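Local coordinates for glucose-6-phosphate 1-dehydrogenase (Kluyveromyces lactis, PDB 7E6I), which catalyses the NADP(+)-dependent oxidation of glucose 6-phosphate to 6-phosphogluconolactone, probably the rate-limiting entry step of the oxidative pentose phosphate pathway, at residues A[224-229]-A[288-293]; A[314-319]-A[339-344]. All coordinates share one frame; numbering follows the deposited sequence.

Contact 1. Residues A[224-229]-A[288-293]; sequences GTEGRG and GQYGRS
Gly224 and Tyr290 mark the closest backbone approach, yet their CA atoms stay 8.1 Å apart, a gap bridged by the tyrosine side chain. Residues 288-291 end a β-strand; residues 224-229 are a loop that folds into a type II β turn from Thr225 to Arg228, closed by a bond from Arg228 N to Thr225 O. Gly227, with phi of 97°, takes the turn position that glycine fills most easily, and Arg228 is the N-cap of the helix that follows.

Tyr290 holds CG between its own backbone N and carbonyl carbon (chi1 71°), which sends the ring off the strand toward the turn. Its OH accepts a nearly straight hydrogen bond from Thr225 N, 3.0 Å long at 171°. Gly224 suits its place because its CA lies 3.7 Å from Tyr290 OH, where a β-carbon would collide. Glu226 CG reaches the same hydroxyl at 4.0 Å, while its carboxylate divides its bonds, OE2 to Tyr463 and OE1 weakly to Gly224 N. A phenylalanine in place of Tyr290 would probably leave the buried Thr225 N-H without its acceptor and the start of the turn less firmly fixed. The tyrosine thus joins strand 285-291 of the C-terminal domain's mixed sheet to the type II turn after strand 212-220, beside the glucose 6-phosphate site: the Thr225 side chain lies about 7 Å from the bound sugar phosphate.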
ATOM      1  N   GLY A 224      -9.568  15.650  -6.777  1.00 38.55           N
ATOM      2  CA  GLY A 224     -10.057  15.823  -5.426  1.00 39.50           C
ATOM      3  C   GLY A 224     -10.912  14.661  -4.979  1.00 42.13           C
ATOM      4  O   GLY A 224     -10.649  13.507  -5.339  1.00 42.01           O
ATOM      5  N   THR A 225     -11.950  14.959  -4.199  1.00 43.57           N
ATOM      6  CA  THR A 225     -12.883  13.953  -3.709  1.00 43.31           C
ATOM      7  C   THR A 225     -14.296  14.174  -4.234  1.00 48.81           C
ATOM      8  O   THR A 225     -15.250  13.656  -3.643  1.00 49.71           O
ATOM      9  CB  THR A 225     -12.900  13.943  -2.182  1.00 41.74           C
ATOM     10  OG1 THR A 225     -13.315  15.229  -1.700  1.00 40.83           O
ATOM     11  CG2 THR A 225     -11.504  13.589  -1.632  1.00 40.58           C
ATOM     12  N   GLU A 226     -14.447  14.919  -5.333  1.00 51.36           N
ATOM     13  CA  GLU A 226     -15.767  15.335  -5.813  1.00 51.98           C
ATOM     14  C   GLU A 226     -16.686  14.140  -6.037  1.00 52.07           C
ATOM     15  O   GLU A 226     -16.311  13.145  -6.671  1.00 51.57           O
ATOM     16  CB  GLU A 226     -15.641  16.140  -7.110  1.00 50.32           C
ATOM     17  CG  GLU A 226     -14.600  17.246  -7.066  1.00 49.56           C
ATOM     18  CD  GLU A 226     -13.278  16.837  -7.707  1.00 52.83           C
ATOM     19  OE1 GLU A 226     -12.742  15.753  -7.364  1.00 48.72           O
ATOM     20  OE2 GLU A 226     -12.775  17.607  -8.559  1.00 55.10           O
ATOM     21  N   GLY A 227     -17.900  14.248  -5.521  1.00 49.75           N
ATOM     22  CA  GLY A 227     -18.818  13.136  -5.583  1.00 52.41           C
ATOM     23  C   GLY A 227     -18.801  12.355  -4.292  1.00 52.06           C
ATOM     24  O   GLY A 227     -19.853  11.985  -3.760  1.00 53.14           O
ATOM     25  N   ARG A 228     -17.609  12.108  -3.759  1.00 51.99           N
ATOM     26  CA  ARG A 228     -17.473  11.298  -2.560  1.00 51.13           C
ATOM     27  C   ARG A 228     -17.048  12.121  -1.350  1.00 45.99           C
ATOM     28  O   ARG A 228     -16.592  11.560  -0.352  1.00 46.90           O
ATOM     29  CB  ARG A 228     -16.489  10.159  -2.812  1.00 47.72           C
ATOM     30  CG  ARG A 228     -16.586   9.583  -4.207  1.00 50.21           C
ATOM     31  CD  ARG A 228     -15.868   8.240  -4.312  1.00 49.66           C
ATOM     32  NE  ARG A 228     -16.768   7.150  -3.939  1.00 62.07           N
ATOM     33  CZ  ARG A 228     -16.830   6.606  -2.722  1.00 61.55           C
ATOM     34  NH1 ARG A 228     -16.022   7.028  -1.749  1.00 60.92           N
ATOM     35  NH2 ARG A 228     -17.695   5.630  -2.478  1.00 58.56           N
ATOM     36  N   GLY A 229     -17.198  13.434  -1.408  1.00 42.43           N
ATOM     37  CA  GLY A 229     -16.783  14.249  -0.281  1.00 45.85           C
ATOM     38  C   GLY A 229     -17.389  13.809   1.040  1.00 48.26           C
ATOM     39  O   GLY A 229     -16.728  13.850   2.084  1.00 44.12           O
ATOM     40  N   GLY A 288      -4.288  21.135   5.608  1.00 35.41           N
ATOM     41  CA  GLY A 288      -4.906  21.927   4.557  1.00 33.40           C
ATOM     42  C   GLY A 288      -6.144  21.251   4.000  1.00 33.23           C
ATOM     43  O   GLY A 288      -6.303  20.032   4.074  1.00 35.75           O
ATOM     44  N   GLN A 289      -7.041  22.074   3.460  1.00 35.92           N
ATOM     45  CA  GLN A 289      -8.284  21.644   2.816  1.00 36.44           C
ATOM     46  C   GLN A 289      -8.398  22.392   1.497  1.00 36.10           C
ATOM     47  O   GLN A 289      -8.083  23.583   1.430  1.00 36.55           O
ATOM     48  CB  GLN A 289      -9.522  21.923   3.704  1.00 33.93           C
ATOM     49  CG  GLN A 289     -10.836  21.389   3.155  1.00 35.35           C
ATOM     50  CD  GLN A 289     -12.045  21.846   3.963  1.00 40.95           C
ATOM     51  OE1 GLN A 289     -12.721  22.826   3.612  1.00 39.17           O
ATOM     52  NE2 GLN A 289     -12.320  21.142   5.057  1.00 40.09           N
ATOM     53  N   TYR A 290      -8.813  21.714   0.435  1.00 33.38           N
ATOM     54  CA  TYR A 290      -8.705  22.353  -0.871  1.00 38.50           C
ATOM     55  C   TYR A 290      -9.911  23.244  -1.154  1.00 40.73           C
ATOM     56  O   TYR A 290     -11.067  22.845  -0.953  1.00 38.31           O
ATOM     57  CB  TYR A 290      -8.477  21.340  -1.999  1.00 36.42           C
ATOM     58  CG  TYR A 290      -9.607  20.431  -2.416  1.00 40.05           C
ATOM     59  CD1 TYR A 290     -10.515  20.815  -3.404  1.00 38.83           C
ATOM     60  CD2 TYR A 290      -9.711  19.139  -1.888  1.00 38.86           C
ATOM     61  CE1 TYR A 290     -11.541  19.948  -3.814  1.00 41.65           C
ATOM     62  CE2 TYR A 290     -10.722  18.268  -2.293  1.00 40.73           C
ATOM     63  CZ  TYR A 290     -11.634  18.678  -3.250  1.00 43.99           C
ATOM     64  OH  TYR A 290     -12.616  17.799  -3.641  1.00 42.21           O
ATOM     65  N   GLY A 291      -9.622  24.474  -1.580  1.00 40.20           N
ATOM     66  CA  GLY A 291     -10.632  25.408  -2.021  1.00 42.83           C
ATOM     67  C   GLY A 291     -10.702  25.470  -3.535  1.00 45.49           C
ATOM     68  O   GLY A 291     -10.061  24.695  -4.250  1.00 44.15           O
ATOM     69  N   ARG A 292     -11.494  26.420  -4.024  1.00 47.25           N
ATOM     70  CA  ARG A 292     -11.676  26.558  -5.460  1.00 47.43           C
ATOM     71  C   ARG A 292     -10.355  26.905  -6.145  1.00 43.44           C
ATOM     72  O   ARG A 292      -9.499  27.587  -5.577  1.00 41.85           O
ATOM     73  CB  ARG A 292     -12.717  27.631  -5.755  1.00 45.78           C
ATOM     74  CG  ARG A 292     -14.142  27.108  -5.766  1.00 55.65           C
ATOM     75  CD  ARG A 292     -15.147  28.249  -5.892  1.00 56.34           C
ATOM     76  NE  ARG A 292     -16.363  27.985  -5.134  1.00 59.14           N
ATOM     77  CZ  ARG A 292     -17.174  28.932  -4.685  1.00 58.43           C
ATOM     78  NH1 ARG A 292     -16.893  30.208  -4.914  1.00 62.73           N
ATOM     79  NH2 ARG A 292     -18.262  28.601  -4.010  1.00 52.28           N
ATOM     80  N   SER A 293     -10.201  26.435  -7.382  1.00 40.90           N
ATOM     81  CA  SER A 293      -9.022  26.780  -8.165  1.00 47.23           C
ATOM     82  C   SER A 293      -8.970  28.278  -8.461  1.00 47.80           C
ATOM     83  O   SER A 293      -9.999  28.959  -8.529  1.00 49.71           O
ATOM     84  CB  SER A 293      -8.993  25.981  -9.472  1.00 46.71           C
ATOM     85  OG  SER A 293     -10.071  26.325 -10.331  1.00 50.20           O
TER

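Contact 2. Residues A[314-319]-A[339-344]. With BG6 (6-O-phosphono-beta-D-glucopyranose), chain B.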
ATOM      1  N   VAL A 314      -9.391  17.262   6.555  1.00 34.26           N
ATOM      2  CA  VAL A 314      -8.051  17.510   6.035  1.00 36.04           C
ATOM      3  C   VAL A 314      -7.877  16.748   4.725  1.00 31.95           C
ATOM      4  O   VAL A 314      -7.947  15.515   4.705  1.00 30.77           O
ATOM      5  CB  VAL A 314      -6.986  17.087   7.059  1.00 36.01           C
ATOM      6  CG1 VAL A 314      -5.628  17.292   6.502  1.00 34.59           C
ATOM      7  CG2 VAL A 314      -7.131  17.881   8.344  1.00 36.09           C
ATOM      8  N   THR A 315      -7.619  17.470   3.633  1.00 30.78           N
ATOM      9  CA  THR A 315      -7.292  16.833   2.359  1.00 30.90           C
ATOM     10  C   THR A 315      -5.809  16.948   2.010  1.00 28.09           C
ATOM     11  O   THR A 315      -5.362  16.348   1.022  1.00 26.33           O
ATOM     12  CB  THR A 315      -8.161  17.415   1.225  1.00 31.82           C
ATOM     13  OG1 THR A 315      -7.822  18.787   1.003  1.00 31.42           O
ATOM     14  CG2 THR A 315      -9.636  17.338   1.590  1.00 35.27           C
ATOM     15  N   PHE A 316      -5.038  17.701   2.795  1.00 28.37           N
ATOM     16  CA  PHE A 316      -3.590  17.754   2.681  1.00 28.33           C
ATOM     17  C   PHE A 316      -3.019  17.782   4.081  1.00 29.64           C
ATOM     18  O   PHE A 316      -3.466  18.585   4.904  1.00 32.27           O
ATOM     19  CB  PHE A 316      -3.105  18.997   1.919  1.00 31.25           C
ATOM     20  CG  PHE A 316      -1.607  19.162   1.932  1.00 31.66           C
ATOM     21  CD1 PHE A 316      -0.947  19.652   3.048  1.00 32.81           C
ATOM     22  CD2 PHE A 316      -0.862  18.808   0.832  1.00 31.87           C
ATOM     23  CE1 PHE A 316       0.408  19.766   3.066  1.00 32.74           C
ATOM     24  CE2 PHE A 316       0.497  18.928   0.851  1.00 33.32           C
ATOM     25  CZ  PHE A 316       1.135  19.409   1.975  1.00 32.31           C
ATOM     26  N   ALA A 317      -1.988  16.975   4.328  1.00 29.31           N
ATOM     27  CA  ALA A 317      -1.281  17.001   5.603  1.00 29.19           C
ATOM     28  C   ALA A 317       0.208  16.784   5.392  1.00 26.82           C
ATOM     29  O   ALA A 317       0.618  15.911   4.621  1.00 25.81           O
ATOM     30  CB  ALA A 317      -1.816  15.933   6.572  1.00 26.22           C
ATOM     31  N   ALA A 318       1.014  17.565   6.105  1.00 28.12           N
ATOM     32  CA  ALA A 318       2.439  17.314   6.259  1.00 25.82           C
ATOM     33  C   ALA A 318       2.690  17.105   7.742  1.00 29.26           C
ATOM     34  O   ALA A 318       2.197  17.884   8.563  1.00 31.77           O
ATOM     35  CB  ALA A 318       3.275  18.469   5.704  1.00 24.19           C
ATOM     36  N   ILE A 319       3.404  16.033   8.092  1.00 27.52           N
ATOM     37  CA  ILE A 319       3.616  15.656   9.487  1.00 26.96           C
ATOM     38  C   ILE A 319       5.094  15.385   9.708  1.00 27.54           C
ATOM     39  O   ILE A 319       5.724  14.677   8.914  1.00 26.78           O
ATOM     40  CB  ILE A 319       2.802  14.411   9.885  1.00 26.43           C
ATOM     41  CG1 ILE A 319       1.308  14.598   9.597  1.00 28.64           C
ATOM     42  CG2 ILE A 319       3.045  14.074  11.347  1.00 24.75           C
ATOM     43  CD1 ILE A 319       0.506  13.268   9.642  1.00 25.05           C
ATOM     44  N   LYS A 339      -4.497  15.638  -1.809  1.00 30.73           N
ATOM     45  CA  LYS A 339      -5.346  15.527  -2.981  1.00 32.55           C
ATOM     46  C   LYS A 339      -5.539  16.916  -3.570  1.00 32.37           C
ATOM     47  O   LYS A 339      -5.338  17.929  -2.896  1.00 33.89           O
ATOM     48  CB  LYS A 339      -6.700  14.906  -2.617  1.00 34.27           C
ATOM     49  CG  LYS A 339      -6.743  13.376  -2.774  1.00 36.27           C
ATOM     50  CD  LYS A 339      -7.408  12.678  -1.588  1.00 34.17           C
ATOM     51  CE  LYS A 339      -8.222  11.455  -2.002  1.00 34.29           C
ATOM     52  NZ  LYS A 339      -7.458  10.392  -2.705  1.00 34.11           N
ATOM     53  N   ALA A 340      -5.906  16.952  -4.852  1.00 34.17           N
ATOM     54  CA  ALA A 340      -6.235  18.203  -5.551  1.00 38.39           C
ATOM     55  C   ALA A 340      -5.032  19.142  -5.619  1.00 39.03           C
ATOM     56  O   ALA A 340      -5.153  20.357  -5.451  1.00 39.61           O
ATOM     57  CB  ALA A 340      -7.441  18.905  -4.911  1.00 36.22           C
ATOM     58  N   LEU A 341      -3.861  18.574  -5.849  1.00 38.39           N
ATOM     59  CA  LEU A 341      -2.660  19.341  -6.111  1.00 39.02           C
ATOM     60  C   LEU A 341      -2.411  19.357  -7.623  1.00 41.13           C
ATOM     61  O   LEU A 341      -3.287  18.979  -8.414  1.00 39.59           O
ATOM     62  CB  LEU A 341      -1.491  18.744  -5.316  1.00 38.70           C
ATOM     63  CG  LEU A 341      -1.727  18.602  -3.808  1.00 38.16           C
ATOM     64  CD1 LEU A 341      -0.702  17.659  -3.165  1.00 32.86           C
ATOM     65  CD2 LEU A 341      -1.713  19.967  -3.119  1.00 36.95           C
ATOM     66  N   ASN A 342      -1.203  19.742  -8.029  1.00 41.44           N
ATOM     67  CA  ASN A 342      -0.850  19.982  -9.422  1.00 40.45           C
ATOM     68  C   ASN A 342      -0.401  18.741 -10.191  1.00 40.70           C
ATOM     69  O   ASN A 342      -0.174  18.844 -11.401  1.00 42.46           O
ATOM     70  CB  ASN A 342       0.282  20.999  -9.487  1.00 44.98           C
ATOM     71  CG  ASN A 342       1.578  20.436  -8.934  1.00 48.75           C
ATOM     72  OD1 ASN A 342       1.647  20.038  -7.772  1.00 47.65           O
ATOM     73  ND2 ASN A 342       2.604  20.383  -9.768  1.00 51.59           N
ATOM     74  N   GLU A 343      -0.224  17.590  -9.543  1.00 39.26           N
ATOM     75  CA  GLU A 343       0.287  16.422 -10.259  1.00 36.87           C
ATOM     76  C   GLU A 343       0.041  15.178  -9.423  1.00 35.68           C
ATOM     77  O   GLU A 343      -0.249  15.259  -8.229  1.00 35.18           O
ATOM     78  CB  GLU A 343       1.786  16.550 -10.562  1.00 38.27           C
ATOM     79  CG  GLU A 343       2.605  16.748  -9.298  1.00 40.15           C
ATOM     80  CD  GLU A 343       4.088  16.849  -9.547  1.00 44.41           C
ATOM     81  OE1 GLU A 343       4.577  16.250 -10.528  1.00 46.11           O
ATOM     82  OE2 GLU A 343       4.767  17.534  -8.748  1.00 48.96           O
ATOM     83  N   GLY A 344       0.170  14.021 -10.071  1.00 35.74           N
ATOM     84  CA  GLY A 344       0.114  12.744  -9.390  1.00 33.62           C
ATOM     85  C   GLY A 344       1.509  12.156  -9.294  1.00 36.17           C
ATOM     86  O   GLY A 344       2.227  12.058 -10.292  1.00 37.99           O
TER
HETATM   87  C1  BG6 B 501      -6.305   4.194  -1.482  1.00 39.80           C
HETATM   88  C2  BG6 B 501      -6.892   5.530  -1.027  1.00 38.13           C
HETATM   89  O1  BG6 B 501      -5.902   3.393  -0.444  1.00 37.90           O
HETATM   90  O5  BG6 B 501      -5.094   4.455  -2.329  1.00 41.80           O
HETATM   91  C3  BG6 B 501      -7.208   6.410  -2.185  1.00 36.83           C
HETATM   92  O2  BG6 B 501      -8.071   5.338  -0.233  1.00 35.89           O
HETATM   93  C4  BG6 B 501      -5.991   6.676  -3.009  1.00 39.08           C
HETATM   94  O3  BG6 B 501      -7.708   7.693  -1.721  1.00 36.64           O
HETATM   95  C5  BG6 B 501      -5.357   5.362  -3.469  1.00 41.46           C
HETATM   96  O4  BG6 B 501      -6.366   7.486  -4.131  1.00 41.67           O
HETATM   97  C6  BG6 B 501      -4.032   5.551  -4.156  1.00 43.35           C
HETATM   98  O6  BG6 B 501      -3.546   4.271  -4.517  1.00 45.33           O
HETATM   99  P   BG6 B 501      -2.630   4.146  -5.896  1.00 49.16           P
HETATM  100  O1P BG6 B 501      -1.554   5.188  -5.658  1.00 40.50           O
HETATM  101  O2P BG6 B 501      -3.500   4.459  -7.085  1.00 42.76           O
HETATM  102  O3P BG6 B 501      -2.041   2.751  -6.098  1.00 36.04           O
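The ring of Phe316 meets Leu341 at its edge: CD1 of the leucine lies near the ring plane, 4.2 Å from Phe316 CD2, and the two side chains cross at about a right angle. With CG anti to the backbone N (chi1 173°), the phenyl group swings to where the leucine branch can reach it. Pro468 and Leu471 also touch this ring, so a large apolar residue fits the buried position.

One backbone hydrogen bond joins the segments: Lys339 N donates to Thr315 O over 3.0 Å, with an N-H...O angle of 165°. It fixes the start of the lysine's long side chain, which bends at chi2, chi3 and chi4 and runs to the bound glucose 6-phosphate. There Lys339 NZ donates to O3 of the sugar, its 3-hydroxyl, at 2.9 Å, with O4 at 3.4 Å. The same ammonium forms a salt bridge with Glu221 and a long, weak ion pair with Asp240, both residues of the pocket; these carboxylates would be expected to favour its positive charge. A lysine suits the place because it combines the length to span from this loop to the sugar with a donor that can serve both substrate and acid. The hydroxyl of Thr315 is hydrogen-bonded to Tyr461 OH, which is also hydrogen-bonded to Lys339 O.

Thr315 and Phe316 both face Gly288 in a classic β bulge, where strand 316-321 begins beside strand 285-291. Ile237 of helix 236-254 touches the side chain of Lys339, helix 471-476 brings Leu471 against Phe316, and residues 339-344 connect strands 333-338 and 345-352.

Overall arrangement
Along the chain both segments of contact 1 come before those of contact 2, yet the centres of the two contacts lie only about 10 Å apart, and both belong to the C-terminal domain. They share its mixed sheet, in which strands 285-291 and 316-321 are antiparallel neighbours. Two probable backbone hydrogen bonds join them directly, Gly288 N to Phe316 O at 2.8 Å and Gly288 O to Thr315 N at 2.9 Å. Thr225 of contact 1 also touches Lys339 of contact 2, and Tyr290 packs on Ala340. The contacts thus meet where strand 285-291 finishes and strand 316-321 starts, so contact 1 borders the substrate-binding lysine through Thr225.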